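Local coordinates for protein enoyl-CoA hydratase (Mycobacterium tuberculosis, PDB 5KJP) that probably catalyses the reversible hydration of enoyl-CoA thioesters in fatty-acid metabolism, as a member of the crotonase superfamily, at residues A[126-135]-A[183-193]. Residues are numbered along the deposited sequence; the frame is centred on the assembly and turned at random.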
loop_
_atom_site.group_PDB
_atom_site.type_symbol
_atom_site.label_atom_id
_atom_site.label_comp_id
_atom_site.label_asym_id
_atom_site.label_seq_id
_atom_site.Cartn_x
_atom_site.Cartn_y
_atom_site.Cartn_z
ATOM N N LEU A 126 -12.282 4.844 8.919
ATOM C CA LEU A 126 -11.794 3.886 9.893
ATOM C C LEU A 126 -12.839 2.798 10.047
ATOM O O LEU A 126 -14.040 3.060 9.913
ATOM C CB LEU A 126 -11.532 4.566 11.236
ATOM C CG LEU A 126 -10.587 5.766 11.226
ATOM C CD1 LEU A 126 -10.600 6.487 12.554
ATOM C CD2 LEU A 126 -9.177 5.298 10.892
ATOM N N ILE A 127 -12.384 1.580 10.321
ATOM C CA ILE A 127 -13.297 0.467 10.523
ATOM C C ILE A 127 -13.021 -0.247 11.839
ATOM O O ILE A 127 -11.897 -0.678 12.117
ATOM C CB ILE A 127 -13.212 -0.552 9.361
ATOM C CG1 ILE A 127 -13.581 0.117 8.029
ATOM C CG2 ILE A 127 -14.122 -1.757 9.644
ATOM C CD1 ILE A 127 -13.359 -0.772 6.795
ATOM N N VAL A 128 -14.063 -0.349 12.654
ATOM C CA VAL A 128 -14.059 -1.208 13.826
ATOM C C VAL A 128 -14.947 -2.396 13.507
ATOM O O VAL A 128 -16.096 -2.219 13.093
ATOM C CB VAL A 128 -14.579 -0.472 15.073
ATOM C CG1 VAL A 128 -14.635 -1.420 16.272
ATOM C CG2 VAL A 128 -13.696 0.743 15.365
ATOM N N ALA A 129 -14.427 -3.607 13.661
ATOM C CA ALA A 129 -15.212 -4.777 13.284
ATOM C C ALA A 129 -15.191 -5.862 14.353
ATOM O O ALA A 129 -14.155 -6.127 14.973
ATOM C CB ALA A 129 -14.711 -5.338 11.949
ATOM N N ALA A 130 -16.344 -6.485 14.565
ATOM C CA ALA A 130 -16.434 -7.640 15.450
ATOM C C ALA A 130 -15.564 -8.770 14.916
ATOM O O ALA A 130 -15.408 -8.919 13.708
ATOM C CB ALA A 130 -17.882 -8.098 15.590
ATOM N N ARG A 131 -15.002 -9.569 15.818
ATOM C CA ARG A 131 -14.105 -10.651 15.426
ATOM C C ARG A 131 -14.804 -11.706 14.574
ATOM O O ARG A 131 -14.149 -12.477 13.875
ATOM C CB ARG A 131 -13.491 -11.303 16.671
ATOM C CG ARG A 131 -12.496 -10.407 17.386
ATOM C CD ARG A 131 -11.831 -11.103 18.568
ATOM N NE ARG A 131 -10.832 -10.231 19.179
ATOM C CZ ARG A 131 -9.565 -10.159 18.782
ATOM N NH1 ARG A 131 -9.139 -10.921 17.782
ATOM N NH2 ARG A 131 -8.724 -9.331 19.390
ATOM N N ASP A 132 -16.133 -11.750 14.631
ATOM C CA ASP A 132 -16.874 -12.739 13.853
ATOM C C ASP A 132 -17.585 -12.113 12.657
ATOM O O ASP A 132 -18.464 -12.733 12.058
ATOM C CB ASP A 132 -17.882 -13.475 14.743
ATOM C CG ASP A 132 -18.913 -12.544 15.352
ATOM O OD1 ASP A 132 -18.693 -11.315 15.343
ATOM O OD2 ASP A 132 -19.940 -13.048 15.852
ATOM N N SER A 133 -17.203 -10.892 12.304
ATOM C CA SER A 133 -17.803 -10.243 11.144
ATOM C C SER A 133 -17.035 -10.617 9.873
ATOM O O SER A 133 -15.971 -11.242 9.937
ATOM C CB SER A 133 -17.852 -8.718 11.325
ATOM O OG SER A 133 -16.561 -8.137 11.384
ATOM N N ALA A 134 -17.579 -10.251 8.720
ATOM C CA ALA A 134 -16.914 -10.540 7.450
ATOM C C ALA A 134 -17.245 -9.500 6.393
ATOM O O ALA A 134 -18.328 -8.895 6.405
ATOM C CB ALA A 134 -17.294 -11.920 6.959
ATOM N N PHE A 135 -16.294 -9.309 5.484
ATOM C CA PHE A 135 -16.416 -8.390 4.358
ATOM C C PHE A 135 -16.406 -9.183 3.061
ATOM O O PHE A 135 -16.180 -10.388 3.068
ATOM C CB PHE A 135 -15.270 -7.371 4.368
ATOM C CG PHE A 135 -15.198 -6.567 5.634
ATOM C CD1 PHE A 135 -14.584 -7.084 6.770
ATOM C CD2 PHE A 135 -15.769 -5.308 5.698
ATOM C CE1 PHE A 135 -14.540 -6.353 7.948
ATOM C CE2 PHE A 135 -15.724 -4.568 6.871
ATOM C CZ PHE A 135 -15.110 -5.094 7.999
ATOM N N LEU A 183 -7.189 -3.387 6.873
ATOM C CA LEU A 183 -8.499 -2.834 6.542
ATOM C C LEU A 183 -9.277 -2.476 7.809
ATOM O O LEU A 183 -9.966 -1.452 7.871
ATOM C CB LEU A 183 -9.304 -3.823 5.703
ATOM C CG LEU A 183 -10.752 -3.436 5.394
ATOM C CD1 LEU A 183 -10.800 -2.191 4.504
ATOM C CD2 LEU A 183 -11.512 -4.605 4.770
ATOM N N VAL A 184 -9.164 -3.336 8.814
ATOM C CA VAL A 184 -9.851 -3.132 10.082
ATOM C C VAL A 184 -8.880 -2.535 11.098
ATOM O O VAL A 184 -7.824 -3.104 11.373
ATOM C CB VAL A 184 -10.441 -4.456 10.626
ATOM C CG1 VAL A 184 -10.866 -4.297 12.077
ATOM C CG2 VAL A 184 -11.621 -4.925 9.754
ATOM N N ASN A 185 -9.238 -1.377 11.641
ATOM C CA ASN A 185 -8.422 -0.707 12.648
ATOM C C ASN A 185 -8.464 -1.396 14.006
ATOM O O ASN A 185 -7.436 -1.588 14.659
ATOM C CB ASN A 185 -8.885 0.741 12.804
ATOM C CG ASN A 185 -8.690 1.543 11.543
ATOM O OD1 ASN A 185 -9.556 1.571 10.661
ATOM N ND2 ASN A 185 -7.537 2.190 11.438
ATOM N N VAL A 186 -9.671 -1.754 14.426
ATOM C CA VAL A 186 -9.902 -2.311 15.748
ATOM C C VAL A 186 -10.776 -3.553 15.650
ATOM O O VAL A 186 -11.864 -3.508 15.071
ATOM C CB VAL A 186 -10.589 -1.271 16.678
ATOM C CG1 VAL A 186 -10.962 -1.903 18.028
ATOM C CG2 VAL A 186 -9.696 -0.038 16.864
ATOM N N LEU A 187 -10.289 -4.665 16.191
ATOM C CA LEU A 187 -11.102 -5.867 16.326
ATOM C C LEU A 187 -11.820 -5.831 17.661
ATOM O O LEU A 187 -11.191 -5.621 18.699
ATOM C CB LEU A 187 -10.249 -7.127 16.234
ATOM C CG LEU A 187 -9.836 -7.614 14.853
ATOM C CD1 LEU A 187 -8.821 -8.743 15.019
ATOM C CD2 LEU A 187 -11.065 -8.078 14.069
ATOM N N ALA A 188 -13.130 -6.035 17.633
ATOM C CA ALA A 188 -13.935 -5.989 18.846
ATOM C C ALA A 188 -14.539 -7.353 19.141
ATOM O O ALA A 188 -14.696 -8.177 18.240
ATOM C CB ALA A 188 -15.039 -4.936 18.712
ATOM N N GLU A 189 -14.856 -7.601 20.411
ATOM C CA GLU A 189 -15.634 -8.779 20.772
ATOM C C GLU A 189 -16.978 -8.683 20.056
ATOM O O GLU A 189 -17.495 -7.580 19.867
ATOM C CB GLU A 189 -15.827 -8.881 22.291
ATOM C CG GLU A 189 -14.557 -9.228 23.066
ATOM C CD GLU A 189 -13.867 -10.454 22.514
ATOM O OE1 GLU A 189 -14.540 -11.493 22.362
ATOM O OE2 GLU A 189 -12.656 -10.376 22.218
ATOM N N PRO A 190 -17.526 -9.829 19.625
ATOM C CA PRO A 190 -18.838 -9.863 18.966
ATOM C C PRO A 190 -19.898 -9.095 19.753
ATOM O O PRO A 190 -20.048 -9.303 20.960
ATOM C CB PRO A 190 -19.161 -11.357 18.917
ATOM C CG PRO A 190 -17.818 -12.003 18.812
ATOM C CD PRO A 190 -16.899 -11.162 19.667
ATOM N N GLY A 191 -20.600 -8.190 19.078
ATOM C CA GLY A 191 -21.640 -7.410 19.724
ATOM C C GLY A 191 -21.163 -6.114 20.363
ATOM O O GLY A 191 -21.975 -5.344 20.870
ATOM N N THR A 192 -19.857 -5.867 20.344
ATOM C CA THR A 192 -19.319 -4.689 21.022
ATOM C C THR A 192 -18.614 -3.727 20.069
ATOM O O THR A 192 -17.913 -2.822 20.520
ATOM C CB THR A 192 -18.314 -5.075 22.143
ATOM O OG1 THR A 192 -17.102 -5.569 21.560
ATOM C CG2 THR A 192 -18.905 -6.130 23.084
ATOM N N ALA A 193 -18.793 -3.913 18.763
ATOM C CA ALA A 193 -18.104 -3.056 17.792
ATOM C C ALA A 193 -18.481 -1.585 17.960
ATOM O O ALA A 193 -17.617 -0.709 17.884
ATOM C CB ALA A 193 -18.388 -3.517 16.364
#
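Val184 pushes CG2 against the Phe135 ring, 3.7 Å from CE1, and the same methyl lies 3.8 Å from Ala129 CB. A second methyl, Leu183 CD2, rests over one face of the ring, offset toward its rim, while Leu183 CD1 meets Ile127 CD1. Next comes Asn185, whose side chain crosses that of Leu126 at about a right angle, with ND2 near Leu126 CD2. With CG of Asn185 anti to its own carbonyl carbon (chi1 -64°), the amide is placed so that its OD1 accepts the N-H of Ile127 at 2.8 Å, nearly straight at 166°. Asn185 N returns a bond to Ile127 O, so side chain and backbone together grip this residue just ahead of the strand pairing. ND2 turns to Glu165 OE1 and Ala161 O of a neighbouring subunit, bonding both, so a single amide ties strand 126-130 to that second subunit.

From here 186-188 runs parallel to 126-130: Ala129 N gives to Val186 O, and Ala129 O receives Ala188 N at 2.9 Å. Val128 and Val186 lie side by side on one face. Just past strand 126-130, Arg131 N bonds Ala188 O, and the arginine's extended chain carries its guanidinium flat over Leu187 CB, 4.0 Å below the plane's centre. NE reaches Glu189 OE2 in a long 3.5 Å salt bridge, but NH1 has its stronger partner in Glu176.

This is the edge of the crotonase-fold sheet within the chain: strand 126-130 sits between 105-109 and 186-188, helix 193-205 packs on Leu126 and Val128, and helices 116-123 and 175-180 cover the face of Ile127 and Leu187.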